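Local coordinates for protein Cyclase/dehydrase (Mycobacterium smegmatis str. MC2 155, PDB 5Z8O) that is of unknown function but, as a START-superfamily protein related to polyketide cyclases and lipid-transport proteins, probably binds a hydrophobic ligand, at residues I39-R42 with P48-L51. Residues are numbered along the deposited sequence; the frame is centred on the assembly and turned at random.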
ATOM      1  N   ILE B  39      -5.132   8.048  -2.413  1.00 18.25           N
ATOM      2  CA  ILE B  39      -6.275   7.750  -1.557  1.00 19.89           C
ATOM      3  C   ILE B  39      -6.765   6.343  -1.879  1.00 19.22           C
ATOM      4  O   ILE B  39      -7.164   6.056  -3.014  1.00 15.62           O
ATOM      5  CB  ILE B  39      -7.384   8.787  -1.761  1.00 18.65           C
ATOM      6  CG1 ILE B  39      -6.833  10.186  -1.471  1.00 18.22           C
ATOM      7  CG2 ILE B  39      -8.590   8.470  -0.887  1.00 17.83           C
ATOM      8  CD1 ILE B  39      -7.810  11.293  -1.743  1.00 23.18           C
ATOM      9  N   LEU B  40      -6.715   5.455  -0.886  1.00 17.63           N
ATOM     10  CA  LEU B  40      -7.120   4.065  -1.073  1.00 15.69           C
ATOM     11  C   LEU B  40      -8.586   3.824  -0.739  1.00 21.16           C
ATOM     12  O   LEU B  40      -9.221   2.959  -1.356  1.00 21.26           O
ATOM     13  CB  LEU B  40      -6.251   3.141  -0.215  1.00 12.72           C
ATOM     14  CG  LEU B  40      -4.758   3.096  -0.540  1.00 17.45           C
ATOM     15  CD1 LEU B  40      -4.024   2.173   0.427  1.00 13.60           C
ATOM     16  CD2 LEU B  40      -4.536   2.646  -1.982  1.00 20.07           C
ATOM     17  N   ALA B  41      -9.132   4.560   0.225  1.00 19.79           N
ATOM     18  CA  ALA B  41     -10.514   4.389   0.650  1.00 23.38           C
ATOM     19  C   ALA B  41     -11.001   5.696   1.253  1.00 19.73           C
ATOM     20  O   ALA B  41     -10.208   6.548   1.660  1.00 15.38           O
ATOM     21  CB  ALA B  41     -10.662   3.240   1.656  1.00 27.54           C
ATOM     22  N   ARG B  42     -12.324   5.844   1.308  1.00 15.22           N
ATOM     23  CA  ARG B  42     -12.960   7.049   1.814  1.00 15.09           C
ATOM     24  C   ARG B  42     -14.038   6.689   2.822  1.00 18.04           C
ATOM     25  O   ARG B  42     -14.644   5.616   2.754  1.00 20.87           O
ATOM     26  CB  ARG B  42     -13.594   7.875   0.672  1.00 17.01           C
ATOM     27  CG  ARG B  42     -12.616   8.290  -0.416  1.00 20.78           C
ATOM     28  CD  ARG B  42     -13.313   9.000  -1.573  1.00 18.12           C
ATOM     29  NE  ARG B  42     -12.347   9.417  -2.587  1.00 17.58           N
ATOM     30  CZ  ARG B  42     -11.703  10.579  -2.569  1.00 18.08           C
ATOM     31  NH1 ARG B  42     -11.922  11.445  -1.586  1.00 21.00           N
ATOM     32  NH2 ARG B  42     -10.838  10.873  -3.530  1.00 16.67           N
ATOM     33  N   PRO B  48     -10.984  10.997   2.779  1.00 17.41           N
ATOM     34  CA  PRO B  48     -10.127   9.808   2.706  1.00 14.92           C
ATOM     35  C   PRO B  48      -9.975   9.129   4.059  1.00 12.47           C
ATOM     36  O   PRO B  48      -9.799   9.781   5.090  1.00 12.75           O
ATOM     37  CB  PRO B  48      -8.790  10.368   2.207  1.00 19.13           C
ATOM     38  CG  PRO B  48      -9.167  11.614   1.465  1.00 21.80           C
ATOM     39  CD  PRO B  48     -10.343  12.188   2.193  1.00 20.76           C
ATOM     40  N   SER B  49     -10.051   7.800   4.043  1.00 16.57           N
ATOM     41  CA  SER B  49      -9.893   6.994   5.245  1.00 17.11           C
ATOM     42  C   SER B  49      -8.635   6.137   5.235  1.00 13.59           C
ATOM     43  O   SER B  49      -8.251   5.616   6.292  1.00 12.96           O
ATOM     44  CB  SER B  49     -11.121   6.092   5.443  1.00 17.39           C
ATOM     45  OG  SER B  49     -11.277   5.207   4.351  1.00 19.88           O
ATOM     46  N   GLN B  50      -7.983   5.980   4.083  1.00 14.44           N
ATOM     47  CA  GLN B  50      -6.777   5.168   3.982  1.00 16.73           C
ATOM     48  C   GLN B  50      -5.917   5.687   2.837  1.00 16.58           C
ATOM     49  O   GLN B  50      -6.434   6.011   1.764  1.00 13.81           O
ATOM     50  CB  GLN B  50      -7.122   3.688   3.758  1.00 17.00           C
ATOM     51  CG  GLN B  50      -5.923   2.746   3.829  1.00 17.29           C
ATOM     52  CD  GLN B  50      -6.286   1.311   3.492  1.00 16.22           C
ATOM     53  OE1 GLN B  50      -7.050   1.053   2.563  1.00 17.32           O
ATOM     54  NE2 GLN B  50      -5.737   0.367   4.252  1.00 14.97           N
ATOM     55  N   LEU B  51      -4.609   5.769   3.071  1.00 15.48           N
ATOM     56  CA  LEU B  51      -3.672   6.313   2.097  1.00 11.91           C
ATOM     57  C   LEU B  51      -2.530   5.340   1.848  1.00 13.60           C
ATOM     58  O   LEU B  51      -2.145   4.571   2.731  1.00 12.78           O
ATOM     59  CB  LEU B  51      -3.066   7.649   2.558  1.00 13.83           C
ATOM     60  CG  LEU B  51      -3.985   8.781   3.005  1.00 14.68           C
ATOM     61  CD1 LEU B  51      -3.154   9.901   3.624  1.00 17.65           C
ATOM     62  CD2 LEU B  51      -4.798   9.298   1.827  1.00 18.97           C
TER
HETATM   63  O   HOH W   1     -13.167   3.376   4.730  1.00 25.63           O
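Residues 39-42 and 48-51 pair as antiparallel strands near the turn of a beta hairpin, where strand 34-42, outermost in the chain's sheet, folds back along strand 48-57 of the START-type (Bet v 1-like) domain. The ladder shows how a hairpin absorbs one extra residue on each strand. Leu-40 and Ala-41 both face Gln-50, a classic beta bulge, and Gln-50 O takes a hydrogen bond from Leu-40 N at 2.7 Å and a weak, longer one from Ala-41 N. A second shift of register follows at Ser-49, with Ala-41 O receiving Ser-49 N at 2.7 Å, well above the carbonyl plane, and a weak hydrogen bond from Gln-50 N. The CA of Pro-48 adds a C-H...O contact to the same oxygen.

On one face Ile-39 lies across Pro-48, its CD1 only 3.5 Å from the proline CG, a tight fit, and its side chain lies beside that of Leu-51, CG1 against CD2. The CG2 branch, anti to the backbone N, meets Pro-48 CB and also sits 4.1 Å above the centre of the Arg-42 guanidinium, whose NH1 is hydrogen-bonded to Gly-46 O in the turn. On the other face Gln-50, its CG swung opposite the backbone N (chi1 -172°), extends past Leu-40, bringing OE1 to 3.6 Å from Leu-40 CB. Its NE2 is hydrogen-bonded to Gln-81 OE1 of its own chain and to Gln-50 OE1 of the second subunit, so the bulge borders the dimer interface, where Leu-40 also packs on Gln-82 of that subunit.

A water 2.7 Å from Ser-49 OG donates weakly to Arg-42 O, bridging the strands towards the turn. Two carbonyl oxygens thus accept four N-H groups through one short and one weak hydrogen bond each, keeping the strands joined through both register shifts while Ile-39 packs against Pro-48 and Leu-51 through apolar contact.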